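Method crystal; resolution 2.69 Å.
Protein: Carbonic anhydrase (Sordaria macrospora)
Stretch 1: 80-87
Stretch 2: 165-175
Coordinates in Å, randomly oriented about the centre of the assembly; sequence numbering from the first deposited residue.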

# COMPACT_ATOMS: atom_id res chain seq x y z
N ILE A 80 -1.42 -1.93 13.38
CA ILE A 80 -2.64 -1.60 14.10
C ILE A 80 -3.67 -2.72 14.00
O ILE A 80 -4.10 -3.08 12.91
CB ILE A 80 -3.25 -0.29 13.59
CG1 ILE A 80 -2.29 0.87 13.86
CG2 ILE A 80 -4.59 -0.03 14.26
CD1 ILE A 80 -1.90 1.01 15.33
N ALA A 81 -4.01 -3.29 15.15
CA ALA A 81 -5.07 -4.30 15.28
C ALA A 81 -4.74 -5.60 14.55
O ALA A 81 -5.66 -6.34 14.18
CB ALA A 81 -6.40 -3.73 14.79
N ASN A 82 -3.45 -5.87 14.37
CA ASN A 82 -2.92 -7.07 13.70
C ASN A 82 -3.71 -7.50 12.46
O ASN A 82 -4.12 -8.65 12.34
CB ASN A 82 -2.84 -8.26 14.67
CG ASN A 82 -4.12 -8.49 15.45
OD1 ASN A 82 -4.33 -7.90 16.52
ND2 ASN A 82 -4.98 -9.37 14.94
N ILE A 83 -3.90 -6.56 11.55
CA ILE A 83 -4.71 -6.80 10.37
C ILE A 83 -3.88 -7.33 9.21
O ILE A 83 -2.87 -6.73 8.83
CB ILE A 83 -5.44 -5.52 9.94
CG1 ILE A 83 -6.54 -5.19 10.95
CG2 ILE A 83 -6.00 -5.66 8.53
CD1 ILE A 83 -7.32 -3.93 10.63
N VAL A 84 -4.30 -8.46 8.65
CA VAL A 84 -3.65 -9.02 7.48
C VAL A 84 -4.49 -8.76 6.24
O VAL A 84 -5.52 -9.41 6.02
CB VAL A 84 -3.40 -10.53 7.62
CG1 VAL A 84 -2.61 -11.04 6.42
CG2 VAL A 84 -2.68 -10.82 8.93
N SER A 85 -4.03 -7.83 5.42
CA SER A 85 -4.74 -7.44 4.21
C SER A 85 -4.09 -8.07 2.99
O SER A 85 -2.86 -8.12 2.89
CB SER A 85 -4.78 -5.91 4.09
OG SER A 85 -5.40 -5.51 2.89
N PRO A 86 -4.90 -8.58 2.06
CA PRO A 86 -4.42 -9.27 0.86
C PRO A 86 -3.41 -8.49 0.02
O PRO A 86 -2.40 -9.07 -0.37
CB PRO A 86 -5.71 -9.50 0.07
CG PRO A 86 -6.75 -9.65 1.12
CD PRO A 86 -6.37 -8.66 2.19
N THR A 87 -3.65 -7.21 -0.24
CA THR A 87 -2.77 -6.46 -1.14
C THR A 87 -1.75 -5.60 -0.40
O THR A 87 -0.97 -4.88 -1.04
CB THR A 87 -3.54 -5.53 -2.10
OG1 THR A 87 -4.23 -4.52 -1.36
CG2 THR A 87 -4.55 -6.32 -2.95
N LEU A 165 -12.88 -12.31 15.78
CA LEU A 165 -13.39 -12.49 14.43
C LEU A 165 -12.36 -11.94 13.46
O LEU A 165 -12.17 -12.47 12.35
CB LEU A 165 -14.73 -11.78 14.24
CG LEU A 165 -15.93 -12.31 15.02
CD1 LEU A 165 -17.10 -11.36 14.88
CD2 LEU A 165 -16.30 -13.70 14.55
N ASN A 166 -11.67 -10.88 13.89
CA ASN A 166 -10.60 -10.30 13.09
C ASN A 166 -9.44 -11.28 12.91
O ASN A 166 -8.88 -11.40 11.81
CB ASN A 166 -10.11 -9.01 13.73
CG ASN A 166 -9.03 -8.34 12.92
OD1 ASN A 166 -9.24 -7.98 11.76
ND2 ASN A 166 -7.85 -8.16 13.52
N VAL A 167 -9.09 -11.99 13.98
CA VAL A 167 -8.07 -13.03 13.86
C VAL A 167 -8.49 -14.10 12.86
O VAL A 167 -7.70 -14.54 12.03
CB VAL A 167 -7.76 -13.70 15.20
CG1 VAL A 167 -6.78 -14.86 15.02
CG2 VAL A 167 -7.21 -12.69 16.17
N GLU A 168 -9.75 -14.52 12.95
CA GLU A 168 -10.25 -15.56 12.05
C GLU A 168 -10.17 -15.13 10.58
O GLU A 168 -9.73 -15.91 9.69
CB GLU A 168 -11.69 -15.92 12.44
CG GLU A 168 -11.78 -16.80 13.69
CD GLU A 168 -13.19 -16.91 14.26
OE1 GLU A 168 -14.12 -16.35 13.65
OE2 GLU A 168 -13.36 -17.54 15.33
N ALA A 169 -10.55 -13.88 10.31
CA ALA A 169 -10.52 -13.37 8.95
C ALA A 169 -9.08 -13.30 8.44
O ALA A 169 -8.78 -13.69 7.29
CB ALA A 169 -11.17 -11.99 8.89
N GLY A 170 -8.18 -12.84 9.31
CA GLY A 170 -6.79 -12.71 8.93
C GLY A 170 -6.19 -14.07 8.62
O GLY A 170 -5.38 -14.21 7.71
N ILE A 171 -6.61 -15.08 9.38
CA ILE A 171 -6.18 -16.44 9.13
C ILE A 171 -6.62 -16.87 7.73
O ILE A 171 -5.81 -17.39 6.97
CB ILE A 171 -6.72 -17.43 10.17
CG1 ILE A 171 -6.01 -17.24 11.51
CG2 ILE A 171 -6.52 -18.87 9.71
CD1 ILE A 171 -4.55 -17.61 11.49
N LYS A 172 -7.89 -16.62 7.39
CA LYS A 172 -8.37 -16.96 6.03
C LYS A 172 -7.49 -16.33 4.94
O LYS A 172 -7.08 -17.02 3.97
CB LYS A 172 -9.83 -16.53 5.86
CG LYS A 172 -10.80 -17.32 6.72
CD LYS A 172 -12.21 -16.78 6.62
CE LYS A 172 -13.12 -17.42 7.66
NZ LYS A 172 -14.48 -16.82 7.66
N VAL A 173 -7.17 -15.05 5.12
CA VAL A 173 -6.30 -14.36 4.17
C VAL A 173 -4.91 -15.00 4.07
O VAL A 173 -4.40 -15.23 2.97
CB VAL A 173 -6.14 -12.87 4.53
CG1 VAL A 173 -5.14 -12.19 3.60
CG2 VAL A 173 -7.48 -12.16 4.47
N LEU A 174 -4.31 -15.30 5.22
CA LEU A 174 -3.01 -15.98 5.27
C LEU A 174 -3.04 -17.34 4.56
O LEU A 174 -2.07 -17.75 3.90
CB LEU A 174 -2.57 -16.19 6.73
CG LEU A 174 -2.21 -14.95 7.56
CD1 LEU A 174 -1.96 -15.31 9.01
CD2 LEU A 174 -0.99 -14.27 6.97
N MET A 175 -4.16 -18.04 4.71
CA MET A 175 -4.33 -19.37 4.14
C MET A 175 -4.58 -19.27 2.65
O MET A 175 -4.46 -20.27 1.93
CB MET A 175 -5.50 -20.10 4.82
CG MET A 175 -5.32 -20.34 6.31
SD MET A 175 -4.19 -21.68 6.72
CE MET A 175 -5.22 -23.11 6.38
O HOH W 1 -7.73 -8.88 16.22

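Two asparagine amides meet donor to donor at one end of this contact, and a single water reconciles them. Asn 82 ND2 and Asn 166 ND2 lie 3.4 Å apart, too alike to bond each other, but water 1 accepts from both, at 3.1 Å from Asn 82 ND2 and 2.8 Å from Asn 166 ND2. Asn 166 also brings its ND2 to 2.9 Å from Ala 81 O.

The framework is part of a longer helix, residues 165-175, against an irregular segment. The helix satisfies its own backbone through i to i+4 hydrogen bonds, such as Gly 170 N to Asn 166 O at 3.0 Å. The CA-to-CB bonds of Asn 166 and Val 173 point toward the segment, with Gly 170 between them in sequence. There the chains come closest, Val 84 CA to Gly 170 CA at 5.1 Å. An ideal CB on Gly 170 would sit 3.7 Å from Val 84 CG2, an ordinary contact distance, so the close approach alone does not demand glycine.

Beyond the glycine the chemistry turns apolar. Val 84 CG1 packs 3.7 Å from Leu 174 CD2 and 4.0 Å from Val 173 CG1, while Pro 86 CG reaches the same Val 173 CG1 at 3.9 Å. The rule is a water-bridged pair of donors at one end, close backbone approach at glycine, and apolar packing of Val 84, Pro 86, Val 173 and Leu 174 at the other.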